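Local coordinates for acetylcholine-binding protein (Bulinus truncatus, PDB 2BJ0), which probably binds acetylcholine as a soluble pentamer resembling the extracellular ligand-binding domain of nicotinic acetylcholine receptors, at residues L124-V127 with D128-P131; E38-T41 with E42-Q45; S63-S66 with S67-L70. All coordinates share one frame; numbering follows the deposited sequence.

Interaction 1 (L124-V127 with D128-P131); sequences LINV and DTEP
Asn-126 O is gripped twice by Thr-129. Thr-129 OG1 donates to Asn-126 O at 2.8 Å, tilted modestly from the carbonyl plane. Thr-129 N gives the second bond, 3.2 Å to Asn-126 O, from well above that plane. Both donors come from the same face. The hydroxyl can join in because OG1 sits between the backbone N and the carbonyl carbon (chi1 64°), which turns it back over the turn. Thr-129 OG1 also takes a weak hydrogen bond from Gly-132 N.

The backbone bond closes a type I beta turn from Asn-126 to Thr-129, and the hydroxyl reinforces it. It overlaps an earlier type I turn, in which Val-127 N bonds Leu-124 O at 3.1 Å. Both turns belong to the Cys-loop of the family, bounded by the disulfide of Cys-122 and Cys-135.

One water bridges the two segments. It donates to Ile-125 O at 2.7 Å and accepts from Asp-128 N at 3.0 Å.

Side-chain contact between the segments is slight. Asn-126 CB lies 3.7 Å from Thr-129 OG1, and the two side chains slant across each other. Leu-124 and Val-127 instead turn to Phe-200 of strand 190-202.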
loop_
_atom_site.group_PDB
_atom_site.type_symbol
_atom_site.label_atom_id
_atom_site.label_comp_id
_atom_site.label_asym_id
_atom_site.label_seq_id
_atom_site.Cartn_x
_atom_site.Cartn_y
_atom_site.Cartn_z
ATOM N N LEU A 124 -3.832 -30.961 -3.632
ATOM C CA LEU A 124 -4.993 -31.233 -2.778
ATOM C C LEU A 124 -5.873 -32.403 -3.246
ATOM O O LEU A 124 -7.023 -32.539 -2.855
ATOM C CB LEU A 124 -5.848 -29.965 -2.582
ATOM C CG LEU A 124 -5.095 -28.788 -1.939
ATOM C CD1 LEU A 124 -6.011 -27.587 -1.810
ATOM C CD2 LEU A 124 -4.510 -29.214 -0.583
ATOM N N ILE A 125 -5.324 -33.275 -4.072
ATOM C CA ILE A 125 -6.141 -34.345 -4.612
ATOM C C ILE A 125 -6.720 -35.190 -3.464
ATOM O O ILE A 125 -7.822 -35.706 -3.566
ATOM C CB ILE A 125 -5.307 -35.171 -5.627
ATOM C CG1 ILE A 125 -6.231 -36.011 -6.514
ATOM C CG2 ILE A 125 -4.207 -35.949 -4.917
ATOM C CD1 ILE A 125 -5.596 -36.425 -7.832
ATOM N N ASN A 126 -5.995 -35.308 -2.359
ATOM C CA ASN A 126 -6.449 -36.145 -1.269
ATOM C C ASN A 126 -7.036 -35.404 -0.080
ATOM O O ASN A 126 -7.119 -35.988 1.015
ATOM C CB ASN A 126 -5.312 -37.052 -0.773
ATOM C CG ASN A 126 -4.933 -38.126 -1.768
ATOM O OD1 ASN A 126 -3.771 -38.546 -1.830
ATOM N ND2 ASN A 126 -5.897 -38.581 -2.554
ATOM N N VAL A 127 -7.480 -34.154 -0.268
ATOM C CA VAL A 127 -7.879 -33.312 0.865
ATOM C C VAL A 127 -9.168 -33.799 1.484
ATOM O O VAL A 127 -9.525 -33.434 2.612
ATOM C CB VAL A 127 -7.979 -31.785 0.475
ATOM C CG1 VAL A 127 -9.226 -31.492 -0.326
ATOM C CG2 VAL A 127 -7.906 -30.897 1.708
ATOM N N ASP A 128 -9.878 -34.622 0.729
ATOM C CA ASP A 128 -11.160 -35.108 1.169
ATOM C C ASP A 128 -11.165 -36.606 1.527
ATOM O O ASP A 128 -12.196 -37.267 1.432
ATOM C CB ASP A 128 -12.254 -34.744 0.159
ATOM C CG ASP A 128 -13.648 -34.808 0.766
ATOM O OD1 ASP A 128 -13.757 -34.770 2.020
ATOM O OD2 ASP A 128 -14.695 -34.904 0.078
ATOM N N THR A 129 -10.014 -37.124 1.947
ATOM C CA THR A 129 -9.872 -38.505 2.389
ATOM C C THR A 129 -9.421 -38.486 3.837
ATOM O O THR A 129 -9.054 -37.420 4.355
ATOM C CB THR A 129 -8.854 -39.274 1.510
ATOM O OG1 THR A 129 -7.538 -38.707 1.662
ATOM C CG2 THR A 129 -9.174 -39.116 0.004
ATOM N N GLU A 130 -9.447 -39.647 4.498
ATOM C CA GLU A 130 -9.105 -39.735 5.938
ATOM C C GLU A 130 -7.670 -39.330 6.271
ATOM O O GLU A 130 -7.453 -38.734 7.332
ATOM C CB GLU A 130 -9.353 -41.135 6.523
ATOM C CG GLU A 130 -10.463 -41.938 5.858
ATOM C CD GLU A 130 -11.809 -41.784 6.536
ATOM O OE1 GLU A 130 -11.960 -40.838 7.353
ATOM O OE2 GLU A 130 -12.719 -42.614 6.243
ATOM N N PRO A 131 -6.683 -39.680 5.436
ATOM C CA PRO A 131 -5.316 -39.229 5.685
ATOM C C PRO A 131 -5.103 -37.773 5.257
ATOM O O PRO A 131 -4.200 -37.125 5.766
ATOM C CB PRO A 131 -4.459 -40.188 4.832
ATOM C CG PRO A 131 -5.411 -41.257 4.377
ATOM C CD PRO A 131 -6.736 -40.557 4.248
HETATM O O HOH W 1 -10.065 -35.688 -2.045
#

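Interaction 2 (E38-T41 with E42-Q45); sequences EADT and EKDQ
The carboxylate of Asp-40 lies against Lys-43 by one face. Lys-43 N donates to Asp-40 OD1 at 3.2 Å from above the carboxylate plane. Over the same face runs the aliphatic part of Lys-43, with CD 3.6 Å from Asp-40 OD2. Glu-42 N, by contrast, comes to Asp-40 OD1 from near the plane, at 3.1 Å, in a weak bond, an arrangement like an Asx turn. With CG anti to the backbone N (chi1 180°), the carboxylate is carried over the N-H groups of Glu-42 and Lys-43.

Asp-40 and Gln-45 form an antiparallel hydrogen-bonded pair. Asp-40 N gives Gln-45 O a nearly straight bond of 2.8 Å (173°). Gln-45 N returns a longer one, 3.3 Å to Asp-40 O. Lys-43 N, already bonded to OD1, also bonds Asp-40 O at 3.3 Å, from the face opposite to Gln-45 N. Asp-44 N adds a weak bond to the same oxygen. Asp-44 and Gln-45 thus both face Asp-40, a G1 beta bulge, and Asp-44 takes a left-handed backbone (phi 55°). The whole is the tight hairpin between strands 25-40 and 45-57, the beta1-beta2 loop of this family.

A water links Glu-38 OE1 and Gln-45 OE1. Gln-45 NE2 bonds Val-37 O of a neighbouring subunit. Lys-43 NZ makes a salt bridge with Glu-38 of that neighbouring subunit, and Glu-38 OE2 makes one with Lys-43 of another subunit.

Asp-40 OD2 is 4.4 Å from Lys-43 NZ, too far for a salt bridge. Even so, the lysine charge and the turn N-H groups probably favour the ionised form of Asp-40.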
loop_
_atom_site.group_PDB
_atom_site.type_symbol
_atom_site.label_atom_id
_atom_site.label_comp_id
_atom_site.label_asym_id
_atom_site.label_seq_id
_atom_site.Cartn_x
_atom_site.Cartn_y
_atom_site.Cartn_z
ATOM N N GLU A 38 -8.084 -20.952 3.225
ATOM C CA GLU A 38 -8.508 -21.398 1.914
ATOM C C GLU A 38 -7.820 -22.733 1.601
ATOM O O GLU A 38 -6.662 -22.918 1.936
ATOM C CB GLU A 38 -8.098 -20.382 0.859
ATOM C CG GLU A 38 -8.720 -20.662 -0.492
ATOM C CD GLU A 38 -8.719 -19.432 -1.389
ATOM O OE1 GLU A 38 -7.624 -18.847 -1.598
ATOM O OE2 GLU A 38 -9.812 -19.041 -1.889
ATOM N N ALA A 39 -8.537 -23.659 0.975
ATOM C CA ALA A 39 -7.879 -24.773 0.294
ATOM C C ALA A 39 -8.597 -24.997 -1.017
ATOM O O ALA A 39 -9.659 -25.624 -1.066
ATOM C CB ALA A 39 -7.859 -26.032 1.154
ATOM N N ASP A 40 -8.034 -24.428 -2.078
ATOM C CA ASP A 40 -8.738 -24.286 -3.335
ATOM C C ASP A 40 -8.320 -25.456 -4.221
ATOM O O ASP A 40 -7.217 -25.474 -4.726
ATOM C CB ASP A 40 -8.379 -22.937 -3.973
ATOM C CG ASP A 40 -9.081 -22.715 -5.304
ATOM O OD1 ASP A 40 -9.467 -23.705 -5.956
ATOM O OD2 ASP A 40 -9.288 -21.579 -5.792
ATOM N N THR A 41 -9.204 -26.443 -4.396
ATOM C CA THR A 41 -8.801 -27.703 -5.032
ATOM C C THR A 41 -8.653 -27.565 -6.520
ATOM O O THR A 41 -7.923 -28.345 -7.123
ATOM C CB THR A 41 -9.780 -28.844 -4.751
ATOM O OG1 THR A 41 -11.079 -28.425 -5.157
ATOM C CG2 THR A 41 -9.891 -29.111 -3.250
ATOM N N GLU A 42 -9.321 -26.577 -7.110
ATOM C CA GLU A 42 -9.151 -26.300 -8.527
ATOM C C GLU A 42 -7.813 -25.682 -8.884
ATOM O O GLU A 42 -7.324 -25.883 -10.001
ATOM C CB GLU A 42 -10.280 -25.409 -9.056
ATOM C CG GLU A 42 -11.665 -26.036 -8.884
ATOM C CD GLU A 42 -11.681 -27.538 -9.179
ATOM O OE1 GLU A 42 -11.325 -27.931 -10.328
ATOM O OE2 GLU A 42 -12.057 -28.329 -8.259
ATOM N N LYS A 43 -7.231 -24.925 -7.958
ATOM C CA LYS A 43 -5.957 -24.267 -8.210
ATOM C C LYS A 43 -4.831 -24.954 -7.466
ATOM O O LYS A 43 -3.674 -24.661 -7.732
ATOM C CB LYS A 43 -6.006 -22.792 -7.822
ATOM C CG LYS A 43 -6.965 -21.969 -8.677
ATOM C CD LYS A 43 -6.924 -20.484 -8.327
ATOM C CE LYS A 43 -8.011 -19.734 -9.124
ATOM N NZ LYS A 43 -8.185 -18.341 -8.621
ATOM N N ASP A 44 -5.165 -25.880 -6.558
ATOM C CA ASP A 44 -4.169 -26.485 -5.670
ATOM C C ASP A 44 -3.386 -25.442 -4.875
ATOM O O ASP A 44 -2.165 -25.429 -4.921
ATOM C CB ASP A 44 -3.207 -27.345 -6.475
ATOM C CG ASP A 44 -3.733 -28.741 -6.693
ATOM O OD1 ASP A 44 -4.649 -29.170 -5.944
ATOM O OD2 ASP A 44 -3.287 -29.479 -7.592
ATOM N N GLN A 45 -4.114 -24.559 -4.181
ATOM C CA GLN A 45 -3.520 -23.517 -3.367
ATOM C C GLN A 45 -4.159 -23.487 -1.988
ATOM O O GLN A 45 -5.374 -23.697 -1.838
ATOM C CB GLN A 45 -3.657 -22.142 -4.055
ATOM C CG GLN A 45 -2.893 -22.083 -5.370
ATOM C CD GLN A 45 -3.139 -20.789 -6.153
ATOM O OE1 GLN A 45 -3.735 -19.855 -5.629
ATOM N NE2 GLN A 45 -2.678 -20.751 -7.415
HETATM O O HOH W 2 -5.458 -19.240 -3.986
HETATM O O HOH W 3 -11.452 -30.634 -7.450
#

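Interaction 3 (S63-S66 with S67-L70); sequences SLLS and SSSL
Leu-65 O takes two hydrogen bonds from Ser-68. Ser-68 N donates at 2.6 Å to Leu-65 O, a short bond with a moderately bent N-H (138°). Ser-68 OG donates to Leu-65 O at 3.2 Å, in the carbonyl plane and on a lone pair. Its hydroxyl lies between the backbone N and the carbonyl carbon (chi1 81°), which brings it round to the oxygen its own N-H already holds. Lys-106 NZ bonds Leu-65 O as well, and also Ser-68 O. Lys-106 thereby joins the first and last residues of the turn.

The same hydroxyl meets the leucine side chain. Leu-65 CD2 rests 3.5 Å from Ser-68 OG. An alanine in place of Ser-68 would probably cost Leu-65 O one of its donors, the one in its carbonyl plane, and open a small gap beside CD2.

Further out, Leu-65 and Leu-70 cross at about a right angle. Leu-65 CD2 touches Leu-70 CB at 4.1 Å, and Leu-65 CD1 lies 3.9 Å from Leu-70 O. Ile-2 packs on both leucines, Val-73 on Leu-65, and Leu-19 of a neighbouring subunit on Leu-70.

This is a serine-rich reverse turn between strands 45-57 and 72-76, close to the N-terminal helix. It probably corresponds in position to the main immunogenic region of muscle nicotinic receptors.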
loop_
_atom_site.group_PDB
_atom_site.type_symbol
_atom_site.label_atom_id
_atom_site.label_comp_id
_atom_site.label_asym_id
_atom_site.label_seq_id
_atom_site.Cartn_x
_atom_site.Cartn_y
_atom_site.Cartn_z
ATOM N N SER A 63 21.669 -2.759 27.887
ATOM C CA SER A 63 21.821 -1.455 28.507
ATOM C C SER A 63 20.648 -0.529 28.217
ATOM O O SER A 63 20.619 0.613 28.661
ATOM C CB SER A 63 23.104 -0.811 28.023
ATOM O OG SER A 63 24.187 -1.423 28.680
ATOM N N LEU A 64 19.692 -1.017 27.443
ATOM C CA LEU A 64 18.539 -0.220 27.094
ATOM C C LEU A 64 17.673 -0.066 28.329
ATOM O O LEU A 64 17.016 0.954 28.505
ATOM C CB LEU A 64 17.764 -0.903 25.961
ATOM C CG LEU A 64 16.812 -0.120 25.053
ATOM C CD1 LEU A 64 17.473 1.065 24.305
ATOM C CD2 LEU A 64 16.198 -1.104 24.060
ATOM N N LEU A 65 17.710 -1.072 29.194
ATOM C CA LEU A 65 16.793 -1.169 30.327
ATOM C C LEU A 65 17.432 -1.120 31.710
ATOM O O LEU A 65 16.783 -0.686 32.657
ATOM C CB LEU A 65 15.969 -2.456 30.229
ATOM C CG LEU A 65 14.887 -2.499 29.152
ATOM C CD1 LEU A 65 14.111 -3.787 29.297
ATOM C CD2 LEU A 65 13.953 -1.275 29.225
ATOM N N SER A 66 18.676 -1.585 31.819
ATOM C CA SER A 66 19.389 -1.789 33.096
ATOM C C SER A 66 19.080 -0.811 34.265
ATOM O O SER A 66 19.134 -1.208 35.439
ATOM C CB SER A 66 20.904 -1.890 32.849
ATOM O OG SER A 66 21.359 -0.780 32.090
ATOM N N SER A 67 18.751 0.443 33.939
ATOM C CA SER A 67 18.377 1.433 34.954
ATOM C C SER A 67 16.969 2.019 34.757
ATOM O O SER A 67 16.732 3.210 34.974
ATOM C CB SER A 67 19.424 2.550 35.006
ATOM O OG SER A 67 19.595 3.123 33.722
ATOM N N SER A 68 16.028 1.176 34.352
ATOM C CA SER A 68 14.641 1.596 34.247
ATOM C C SER A 68 13.764 0.577 34.967
ATOM O O SER A 68 14.183 -0.578 35.203
ATOM C CB SER A 68 14.219 1.764 32.781
ATOM O OG SER A 68 13.897 0.519 32.194
ATOM N N SER A 69 12.558 1.011 35.326
ATOM C CA SER A 69 11.615 0.170 36.047
ATOM C C SER A 69 11.193 -1.020 35.193
ATOM O O SER A 69 11.168 -2.164 35.686
ATOM C CB SER A 69 10.405 0.992 36.488
ATOM O OG SER A 69 10.329 2.228 35.782
ATOM N N LEU A 70 10.909 -0.735 33.913
ATOM C CA LEU A 70 10.507 -1.723 32.895
ATOM C C LEU A 70 11.382 -2.987 32.889
ATOM O O LEU A 70 12.604 -2.882 32.828
ATOM C CB LEU A 70 10.545 -1.077 31.496
ATOM C CG LEU A 70 9.720 0.168 31.140
ATOM C CD1 LEU A 70 9.988 0.587 29.722
ATOM C CD2 LEU A 70 8.244 -0.067 31.310
#

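How the interactions relate
All three interactions are local turns. Leu-124, Val-127, Asp-44, Gln-45, Leu-65 and Leu-70 are buried; Asn-126, Asp-128, Glu-42, Lys-43, Ser-66 and Ser-67 are exposed. Interactions 1 and 2 touch. Asp-44 OD1 probably accepts a hydrogen bond from Leu-124 N, at 3.0 Å, and Val-127 packs on Thr-41. The Cys-loop and the hairpin 38-45 therefore meet at one end of the domain. Interaction 3 lies on the other side of the chain's centre, about 50 Å or more from both by centres. Interaction 2 is the most charged, with salt bridges to residues of neighbouring subunits. Interactions 1 and 2 both include bridging waters, but no other subunit touches interaction 1. Interaction 3 adds leucine packing to serine bonds and packs on a neighbouring subunit.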